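Local coordinates for protein cytochrome c' (Allochromatium vinosum, PDB 5GYR) that is a high-spin c-type cytochrome that binds heme c without a sixth iron ligand and has electron transfer activity, though its exact function is not known, at residues Lys74-Phe77 against Phe78-Met81. Sequence-based numbering, arbitrary orientation.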
ATOM      1  N   LYS A  74      -6.166 -13.199  -5.132  1.00 18.99           N
ATOM      2  CA  LYS A  74      -4.953 -13.935  -5.490  1.00 18.00           C
ATOM      3  C   LYS A  74      -3.754 -13.361  -4.749  1.00 19.01           C
ATOM      4  O   LYS A  74      -3.670 -12.159  -4.544  1.00 18.70           O
ATOM      5  CB  LYS A  74      -4.714 -13.854  -6.988  1.00 20.94           C
ATOM      6  CG  LYS A  74      -5.757 -14.606  -7.787  1.00 26.94           C
ATOM      7  CD  LYS A  74      -5.608 -14.332  -9.264  1.00 29.11           C
ATOM      8  CE  LYS A  74      -4.501 -15.159  -9.879  1.00 32.72           C
ATOM      9  NZ  LYS A  74      -5.042 -15.971 -11.004  1.00 41.58           N
ATOM     10  N   PRO A  75      -2.806 -14.209  -4.353  1.00 19.46           N
ATOM     11  CA  PRO A  75      -1.699 -13.744  -3.505  1.00 20.44           C
ATOM     12  C   PRO A  75      -0.875 -12.629  -4.165  1.00 21.93           C
ATOM     13  O   PRO A  75      -0.334 -11.784  -3.468  1.00 21.04           O
ATOM     14  CB  PRO A  75      -0.845 -15.012  -3.275  1.00 21.73           C
ATOM     15  CG  PRO A  75      -1.498 -16.125  -4.022  1.00 23.71           C
ATOM     16  CD  PRO A  75      -2.822 -15.675  -4.536  1.00 20.86           C
ATOM     17  N   GLU A  76      -0.826 -12.636  -5.498  1.00 19.78           N
ATOM     18  CA  GLU A  76      -0.084 -11.643  -6.287  1.00 22.04           C
ATOM     19  C   GLU A  76      -0.526 -10.217  -6.034  1.00 21.43           C
ATOM     20  O   GLU A  76       0.220  -9.279  -6.293  1.00 23.06           O
ATOM     21  CB  GLU A  76      -0.232 -11.920  -7.789  1.00 25.52           C
ATOM     22  CG  GLU A  76       0.501 -13.160  -8.284  1.00 29.52           C
ATOM     23  CD  GLU A  76      -0.278 -14.456  -8.183  1.00 31.44           C
ATOM     24  OE1 GLU A  76      -1.310 -14.520  -7.486  1.00 24.27           O
ATOM     25  OE2 GLU A  76       0.182 -15.430  -8.813  1.00 42.17           O
ATOM     26  N   PHE A  77      -1.761 -10.050  -5.593  1.00 18.11           N
ATOM     27  CA  PHE A  77      -2.320  -8.729  -5.373  1.00 18.57           C
ATOM     28  C   PHE A  77      -1.526  -7.918  -4.361  1.00 17.89           C
ATOM     29  O   PHE A  77      -1.228  -6.735  -4.594  1.00 19.10           O
ATOM     30  CB  PHE A  77      -3.752  -8.881  -4.870  1.00 19.03           C
ATOM     31  CG  PHE A  77      -4.452  -7.559  -4.693  1.00 21.54           C
ATOM     32  CD1 PHE A  77      -4.822  -6.796  -5.801  1.00 21.72           C
ATOM     33  CD2 PHE A  77      -4.709  -7.067  -3.434  1.00 22.38           C
ATOM     34  CE1 PHE A  77      -5.450  -5.570  -5.644  1.00 23.79           C
ATOM     35  CE2 PHE A  77      -5.343  -5.850  -3.269  1.00 26.13           C
ATOM     36  CZ  PHE A  77      -5.713  -5.099  -4.374  1.00 20.89           C
ATOM     37  N   PHE A  78      -1.150  -8.568  -3.265  1.00 17.18           N
ATOM     38  CA  PHE A  78      -0.574  -7.892  -2.111  1.00 17.92           C
ATOM     39  C   PHE A  78       0.760  -7.182  -2.367  1.00 20.63           C
ATOM     40  O   PHE A  78       1.066  -6.165  -1.748  1.00 22.79           O
ATOM     41  CB  PHE A  78      -0.426  -8.877  -0.965  1.00 16.82           C
ATOM     42  CG  PHE A  78      -1.731  -9.350  -0.431  1.00 17.30           C
ATOM     43  CD1 PHE A  78      -2.367  -8.642   0.580  1.00 19.36           C
ATOM     44  CD2 PHE A  78      -2.358 -10.463  -0.954  1.00 15.44           C
ATOM     45  CE1 PHE A  78      -3.590  -9.073   1.066  1.00 21.26           C
ATOM     46  CE2 PHE A  78      -3.589 -10.891  -0.469  1.00 18.55           C
ATOM     47  CZ  PHE A  78      -4.195 -10.197   0.549  1.00 16.15           C
ATOM     48  N   GLN A  79       1.545  -7.687  -3.298  1.00 19.69           N
ATOM     49  CA  GLN A  79       2.877  -7.097  -3.526  1.00 20.91           C
ATOM     50  C   GLN A  79       2.815  -5.710  -4.167  1.00 20.94           C
ATOM     51  O   GLN A  79       3.810  -4.988  -4.215  1.00 19.62           O
ATOM     52  CB  GLN A  79       3.756  -8.024  -4.369  1.00 24.81           C
ATOM     53  CG  GLN A  79       3.248  -8.247  -5.768  1.00 26.15           C
ATOM     54  CD  GLN A  79       4.037  -9.317  -6.481  1.00 28.88           C
ATOM     55  OE1 GLN A  79       5.261  -9.342  -6.413  1.00 32.99           O
ATOM     56  NE2 GLN A  79       3.347 -10.201  -7.168  1.00 27.85           N
ATOM     57  N   ASN A  80       1.640  -5.354  -4.674  1.00 17.57           N
ATOM     58  CA  ASN A  80       1.441  -4.011  -5.243  1.00 19.95           C
ATOM     59  C   ASN A  80       1.120  -2.907  -4.242  1.00 22.31           C
ATOM     60  O   ASN A  80       0.932  -1.751  -4.650  1.00 22.85           O
ATOM     61  CB  ASN A  80       0.340  -4.013  -6.287  1.00 15.85           C
ATOM     62  CG  ASN A  80       0.627  -4.962  -7.411  1.00 22.39           C
ATOM     63  OD1 ASN A  80       1.381  -4.639  -8.317  1.00 29.70           O
ATOM     64  ND2 ASN A  80       0.084  -6.175  -7.323  1.00 27.06           N
ATOM     65  N   MET A  81       0.984  -3.270  -2.968  1.00 19.42           N
ATOM     66  CA  MET A  81       0.737  -2.341  -1.876  1.00 21.15           C
ATOM     67  C   MET A  81       1.991  -1.684  -1.345  1.00 22.60           C
ATOM     68  O   MET A  81       3.068  -2.289  -1.310  1.00 22.41           O
ATOM     69  CB  MET A  81      -0.033  -3.040  -0.743  1.00 20.89           C
ATOM     70  CG  MET A  81      -1.389  -3.547  -1.227  1.00 24.65           C
ATOM     71  SD  MET A  81      -2.134  -4.725  -0.125  1.00 25.50           S
ATOM     72  CE  MET A  81      -2.488  -3.613   1.244  1.00 22.34           C
TER
HETATM   73  O   HOH W   1       2.051 -10.463  -3.452  1.00 33.77           O
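Asn80 grips the carbonyl oxygen of Phe77 twice, with its backbone and with its side chain. The amide nitrogen Asn80 N lies 3.2 Å from Phe77 O, and ND2 of the same asparagine comes to 3.1 Å from Phe77 O along a fairly straight path (N-H...O 161°). Both donors approach from one face of the carbonyl, well above its plane, whereas the oxygen lies nearly in the plane of the asparagine amide. With CG anti to its own carbonyl carbon (chi1 -58°), the Asn80 side chain folds back over the turn, and the paired bonds fix its amide. This is tight i to i+3 winding: Phe77 N bonds Lys74 O, Met81 N bonds Phe78 O, and Phe78 N makes a weak bond to Pro75 O, so a succession of i to i+3 turns leads into strand 81-83.

The aromatic side is buried. The Phe78 ring turns its edge to Pro75 O, with CD2 of Phe78 3.5 Å from Pro75 O, and the Phe78 side chain packs on Thr62, Asp63 and Val73. In Phe77, CG stands anti to the backbone N (chi1 -176°) and beside the carbonyl carbon, which brings it close to Phe78 N; the side chain touches the heme, and its ring meets that of Tyr58.

Opposite in character is the outer side, where Gln79 lies back alongside Glu76. Its CG is 3.2 Å from Glu76 O, yet its NE2 makes only a weak bond to that Glu76 O (3.4 Å). A water donates to Pro75 O at 2.7 Å and accepts weakly from Gln79 N, bridging the two residues through solvent.

Met81 continues into an antiparallel pairing with a strand of the second subunit. The chemistry is thus divided: carbonyls held by amide donors, some of them weakly, and by a water shape the turn, while its two phenylalanines supply apolar surface, one of them against the heme.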